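Local coordinates for occlusion-derived virus envelope protein E66 (Autographa californica nucleopolyhedrovirus, PDB 3VSN) that digests non-sulfated chondroitin as a lyase of the virion envelope, is essential for oral infectivity and may help breach the peritrophic matrix of the insect midgut, at residues V81-I86 against T141-E146; S602-N607 against F650-I655. All coordinates share one frame; numbering follows the deposited sequence.

Contact 1: V81-I86 against T141-E146; sequences VCHTLI and TITMPE
The methyl CG2 of T143 meets both C82 and H83. CG2 stands anti to the backbone N (OG1 chi1 -40°), which sends it across the interface until it lies 3.5 Å from CB of C82. The same methyl sits over one face of the H83 imidazole, 3.8 Å from the ring centroid and 22° off the ring normal: a CH-pi contact, displaced toward the rim near CE1. The small, branched threonine thus offers carbon to both neighbours, while OG1 is turned to the NE2 side of the ring without bonding to it. CB of M144 points away from helix 75-93, and the root of this residue meets C82, CB of M144 lying 4.2 Å from SG of C82. Cysteine is a slim side chain, consistent with CA of C82 and CA of M144 lying only 6.0 Å apart. At E146 the aliphatic root does the packing: CD1 of I86 reaches CB of E146 at 3.9 Å. Its carboxylate belongs elsewhere, in salt bridges to R194 and K49 that would balance a buried negative charge. The two helical segments run roughly parallel, crossing at 33° with axes 9.1 Å apart, within the alpha-helical domain of a polysaccharide lyase 8-like fold. Strand 65-66 covers V81, T84 and L85, while helix 189-205, bearing the catalytic N191, packs against T141, I142 and P145.

Contact 2: S602-N607 against F650-I655; sequences SFMSAN and FDLQFI
The rings of F603 and F654 lie on one face of the sheet. At the edge of the F654 ring, O of F603 comes within 3.6 Å of CD1 of F654; O of F654 lies farther off, near the plane of the F603 ring, which turns away. The rings do not stack; the residues meet at their CB atoms, 4.2 Å apart. They form an antiparallel hydrogen-bonded pair, F603 N to F654 O at 2.9 Å and F654 N to F603 O at 2.8 Å. M594 and I617 add apolar surroundings that suit F603. On the other face, OG of S602, held anti to its own N (chi1 170°), donates to OE1 of Q653 at 2.7 Å, tilted 26° from the carbonyl plane. That oxygen also accepts from K421 N, and NE2 of Q653 binds D323, so the buried amide is gripped at both ends. M604, fully extended, carries CE to within 3.8 Å of CD1 of L652. Where the backbones have moved apart, a water accepts from S605 N at the strand end and donates to O of loop residue L652. This antiparallel pair, fraying at one end, belongs to the sheet from 566-569 to 631-633, probably one layer of the beta-sandwich region.

Overall arrangement
From the N terminus, the chain passes helix 29-48 and two short strands before helix 75-93, and comes back to it at helix 138-154, so contact 1 closes a loop of 54 residues containing helix 103-119 and no strand. It then runs through the rest of the helical region and antiparallel sheets before strand 600-605 opens contact 2. There the 42 intervening residues, including helix 614-623 and four short strands, return to pair 654-658 with 600-605. The loops follow in series, neither nesting nor crossing. With centres 48 Å apart, on opposite sides of the chain's centre, contact 1 joins helices of the N-terminal domain and contact 2 strands of the C-terminal beta region.

Contact 1: V81-I86 against T141-E146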
loop_
_atom_site.group_PDB
_atom_site.type_symbol
_atom_site.label_atom_id
_atom_site.label_comp_id
_atom_site.label_asym_id
_atom_site.label_seq_id
_atom_site.Cartn_x
_atom_site.Cartn_y
_atom_site.Cartn_z
ATOM N N VAL A 81 18.666 12.119 18.177
ATOM C CA VAL A 81 18.765 11.939 19.632
ATOM C C VAL A 81 17.423 11.465 20.197
ATOM O O VAL A 81 17.365 10.483 20.940
ATOM C CB VAL A 81 19.205 13.235 20.355
ATOM C CG1 VAL A 81 19.031 13.106 21.863
ATOM C CG2 VAL A 81 20.650 13.573 20.023
ATOM N N CYS A 82 16.356 12.168 19.827
ATOM C CA CYS A 82 14.999 11.828 20.250
ATOM C C CYS A 82 14.604 10.389 19.895
ATOM O O CYS A 82 14.173 9.629 20.769
ATOM C CB CYS A 82 13.998 12.831 19.675
ATOM S SG CYS A 82 14.033 14.448 20.484
ATOM N N HIS A 83 14.765 10.012 18.624
ATOM C CA HIS A 83 14.443 8.650 18.178
ATOM C C HIS A 83 15.283 7.595 18.842
ATOM O O HIS A 83 14.784 6.528 19.188
ATOM C CB HIS A 83 14.558 8.522 16.660
ATOM C CG HIS A 83 13.440 9.196 15.903
ATOM N ND1 HIS A 83 12.142 8.939 16.146
ATOM C CD2 HIS A 83 13.471 10.122 14.863
ATOM C CE1 HIS A 83 11.378 9.668 15.315
ATOM N NE2 HIS A 83 12.194 10.394 14.531
ATOM N N THR A 84 16.569 7.885 19.024
ATOM C CA THR A 84 17.494 6.943 19.647
ATOM C C THR A 84 17.148 6.695 21.122
ATOM O O THR A 84 17.221 5.556 21.591
ATOM C CB THR A 84 18.957 7.402 19.464
ATOM O OG1 THR A 84 19.205 7.633 18.070
ATOM C CG2 THR A 84 19.932 6.354 19.966
ATOM N N LEU A 85 16.754 7.752 21.836
ATOM C CA LEU A 85 16.273 7.620 23.215
ATOM C C LEU A 85 15.029 6.735 23.307
ATOM O O LEU A 85 14.943 5.868 24.180
ATOM C CB LEU A 85 15.984 8.993 23.837
ATOM C CG LEU A 85 17.168 9.826 24.333
ATOM C CD1 LEU A 85 16.687 11.204 24.753
ATOM C CD2 LEU A 85 17.889 9.131 25.480
ATOM N N ILE A 86 14.071 6.962 22.409
ATOM C CA ILE A 86 12.863 6.133 22.346
ATOM C C ILE A 86 13.233 4.678 22.043
ATOM O O ILE A 86 12.721 3.760 22.684
ATOM C CB ILE A 86 11.828 6.683 21.335
ATOM C CG1 ILE A 86 11.282 8.035 21.820
ATOM C CG2 ILE A 86 10.686 5.687 21.128
ATOM C CD1 ILE A 86 10.575 8.846 20.752
ATOM N N THR A 141 7.829 19.507 18.497
ATOM C CA THR A 141 6.391 19.329 18.694
ATOM C C THR A 141 5.961 17.859 18.613
ATOM O O THR A 141 5.080 17.413 19.360
ATOM C CB THR A 141 5.606 20.155 17.650
ATOM O OG1 THR A 141 5.822 21.550 17.888
ATOM C CG2 THR A 141 4.122 19.866 17.710
ATOM N N ILE A 142 6.587 17.114 17.704
ATOM C CA ILE A 142 6.162 15.748 17.394
ATOM C C ILE A 142 6.983 14.714 18.159
ATOM O O ILE A 142 6.445 13.986 18.992
ATOM C CB ILE A 142 6.195 15.468 15.866
ATOM C CG1 ILE A 142 5.328 16.482 15.098
ATOM C CG2 ILE A 142 5.772 14.034 15.549
ATOM C CD1 ILE A 142 3.876 16.561 15.539
ATOM N N THR A 143 8.285 14.669 17.888
ATOM C CA THR A 143 9.145 13.612 18.417
ATOM C C THR A 143 9.495 13.787 19.899
ATOM O O THR A 143 9.460 12.823 20.665
ATOM C CB THR A 143 10.431 13.469 17.583
ATOM O OG1 THR A 143 10.110 13.608 16.193
ATOM C CG2 THR A 143 11.069 12.105 17.808
ATOM N N MET A 144 9.820 15.011 20.300
ATOM C CA MET A 144 10.246 15.267 21.679
ATOM C C MET A 144 9.210 14.897 22.757
ATOM O O MET A 144 9.570 14.256 23.740
ATOM C CB MET A 144 10.728 16.709 21.853
ATOM C CG MET A 144 11.423 16.970 23.182
ATOM S SD MET A 144 11.803 18.717 23.395
ATOM C CE MET A 144 10.171 19.393 23.709
ATOM N N PRO A 145 7.928 15.288 22.581
ATOM C CA PRO A 145 6.947 14.873 23.591
ATOM C C PRO A 145 6.833 13.352 23.739
ATOM O O PRO A 145 6.565 12.861 24.837
ATOM C CB PRO A 145 5.641 15.478 23.074
ATOM C CG PRO A 145 6.084 16.682 22.314
ATOM C CD PRO A 145 7.326 16.216 21.604
ATOM N N GLU A 146 7.057 12.622 22.646
ATOM C CA GLU A 146 7.110 11.156 22.684
ATOM C C GLU A 146 8.282 10.637 23.521
ATOM O O GLU A 146 8.171 9.588 24.159
ATOM C CB GLU A 146 7.134 10.571 21.264
ATOM C CG GLU A 146 5.808 10.733 20.528
ATOM C CD GLU A 146 5.872 10.409 19.040
ATOM O OE1 GLU A 146 6.981 10.287 18.471
ATOM O OE2 GLU A 146 4.791 10.284 18.428
#

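Contact 2: S602-N607 against F650-I655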
loop_
_atom_site.group_PDB
_atom_site.type_symbol
_atom_site.label_atom_id
_atom_site.label_comp_id
_atom_site.label_asym_id
_atom_site.label_seq_id
_atom_site.Cartn_x
_atom_site.Cartn_y
_atom_site.Cartn_z
ATOM N N SER A 602 -19.465 -14.752 -9.513
ATOM C CA SER A 602 -19.516 -13.300 -9.357
ATOM C C SER A 602 -19.400 -12.599 -10.715
ATOM O O SER A 602 -18.584 -12.999 -11.549
ATOM C CB SER A 602 -18.397 -12.832 -8.423
ATOM O OG SER A 602 -18.281 -11.420 -8.444
ATOM N N PHE A 603 -20.226 -11.568 -10.924
ATOM C CA PHE A 603 -20.190 -10.719 -12.124
ATOM C C PHE A 603 -20.008 -9.268 -11.719
ATOM O O PHE A 603 -20.512 -8.853 -10.675
ATOM C CB PHE A 603 -21.533 -10.737 -12.855
ATOM C CG PHE A 603 -21.855 -12.015 -13.565
ATOM C CD1 PHE A 603 -22.509 -13.044 -12.899
ATOM C CD2 PHE A 603 -21.583 -12.158 -14.926
ATOM C CE1 PHE A 603 -22.850 -14.213 -13.564
ATOM C CE2 PHE A 603 -21.924 -13.328 -15.598
ATOM C CZ PHE A 603 -22.554 -14.356 -14.911
ATOM N N MET A 604 -19.347 -8.485 -12.570
ATOM C CA MET A 604 -19.367 -7.028 -12.448
ATOM C C MET A 604 -19.197 -6.370 -13.814
ATOM O O MET A 604 -18.505 -6.904 -14.680
ATOM C CB MET A 604 -18.283 -6.526 -11.486
ATOM C CG MET A 604 -18.285 -5.014 -11.308
ATOM S SD MET A 604 -17.055 -4.376 -10.163
ATOM C CE MET A 604 -17.140 -2.625 -10.543
ATOM N N SER A 605 -19.838 -5.217 -13.991
ATOM C CA SER A 605 -19.705 -4.424 -15.208
ATOM C C SER A 605 -18.712 -3.279 -15.006
ATOM O O SER A 605 -18.732 -2.616 -13.970
ATOM C CB SER A 605 -21.064 -3.855 -15.619
ATOM O OG SER A 605 -20.903 -2.848 -16.599
ATOM N N ALA A 606 -17.857 -3.042 -16.001
ATOM C CA ALA A 606 -16.904 -1.930 -15.942
ATOM C C ALA A 606 -17.617 -0.580 -16.034
ATOM O O ALA A 606 -17.031 0.457 -15.719
ATOM C CB ALA A 606 -15.845 -2.063 -17.032
ATOM N N ASN A 607 -18.880 -0.607 -16.468
ATOM C CA ASN A 607 -19.741 0.576 -16.450
ATOM C C ASN A 607 -20.411 0.794 -15.091
ATOM O O ASN A 607 -21.120 1.780 -14.896
ATOM C CB ASN A 607 -20.789 0.491 -17.567
ATOM C CG ASN A 607 -20.165 0.520 -18.946
ATOM O OD1 ASN A 607 -19.242 1.295 -19.201
ATOM N ND2 ASN A 607 -20.646 -0.336 -19.835
ATOM N N PHE A 650 -21.277 -0.127 -1.197
ATOM C CA PHE A 650 -19.867 -0.475 -0.995
ATOM C C PHE A 650 -19.309 -1.366 -2.106
ATOM O O PHE A 650 -18.142 -1.244 -2.476
ATOM C CB PHE A 650 -19.672 -1.179 0.362
ATOM C CG PHE A 650 -20.351 -0.493 1.521
ATOM C CD1 PHE A 650 -19.738 0.571 2.180
ATOM C CD2 PHE A 650 -21.599 -0.923 1.969
ATOM C CE1 PHE A 650 -20.359 1.200 3.251
ATOM C CE2 PHE A 650 -22.227 -0.298 3.043
ATOM C CZ PHE A 650 -21.605 0.764 3.684
ATOM N N ASP A 651 -20.147 -2.259 -2.624
ATOM C CA ASP A 651 -19.713 -3.317 -3.541
ATOM C C ASP A 651 -20.598 -3.365 -4.782
ATOM O O ASP A 651 -21.791 -3.083 -4.699
ATOM C CB ASP A 651 -19.765 -4.673 -2.834
ATOM C CG ASP A 651 -18.843 -4.748 -1.626
ATOM O OD1 ASP A 651 -17.623 -4.546 -1.782
ATOM O OD2 ASP A 651 -19.340 -5.034 -0.517
ATOM N N LEU A 652 -20.016 -3.741 -5.920
ATOM C CA LEU A 652 -20.736 -3.722 -7.202
ATOM C C LEU A 652 -20.808 -5.076 -7.911
ATOM O O LEU A 652 -21.145 -5.150 -9.098
ATOM C CB LEU A 652 -20.125 -2.672 -8.137
ATOM C CG LEU A 652 -20.322 -1.204 -7.745
ATOM C CD1 LEU A 652 -19.397 -0.303 -8.552
ATOM C CD2 LEU A 652 -21.776 -0.786 -7.925
ATOM N N GLN A 653 -20.514 -6.146 -7.178
ATOM C CA GLN A 653 -20.517 -7.487 -7.755
ATOM C C GLN A 653 -21.837 -8.210 -7.525
ATOM O O GLN A 653 -22.353 -8.240 -6.407
ATOM C CB GLN A 653 -19.355 -8.317 -7.204
ATOM C CG GLN A 653 -17.984 -7.798 -7.610
ATOM C CD GLN A 653 -16.844 -8.565 -6.967
ATOM O OE1 GLN A 653 -16.915 -9.784 -6.795
ATOM N NE2 GLN A 653 -15.776 -7.850 -6.617
ATOM N N PHE A 654 -22.378 -8.785 -8.596
ATOM C CA PHE A 654 -23.556 -9.637 -8.516
ATOM C C PHE A 654 -23.094 -11.042 -8.157
ATOM O O PHE A 654 -22.286 -11.632 -8.874
ATOM C CB PHE A 654 -24.293 -9.672 -9.863
ATOM C CG PHE A 654 -24.721 -8.320 -10.360
ATOM C CD1 PHE A 654 -23.840 -7.515 -11.077
ATOM C CD2 PHE A 654 -26.009 -7.858 -10.119
ATOM C CE1 PHE A 654 -24.232 -6.264 -11.528
ATOM C CE2 PHE A 654 -26.410 -6.612 -10.573
ATOM C CZ PHE A 654 -25.522 -5.815 -11.278
ATOM N N ILE A 655 -23.607 -11.572 -7.051
ATOM C CA ILE A 655 -23.214 -12.898 -6.586
ATOM C C ILE A 655 -24.386 -13.872 -6.699
ATOM O O ILE A 655 -25.500 -13.578 -6.249
ATOM C CB ILE A 655 -22.656 -12.857 -5.143
ATOM C CG1 ILE A 655 -21.458 -11.894 -5.066
ATOM C CG2 ILE A 655 -22.246 -14.252 -4.679
ATOM C CD1 ILE A 655 -21.075 -11.476 -3.658
HETATM O O HOH W 1 -21.501 -4.083 -11.803
#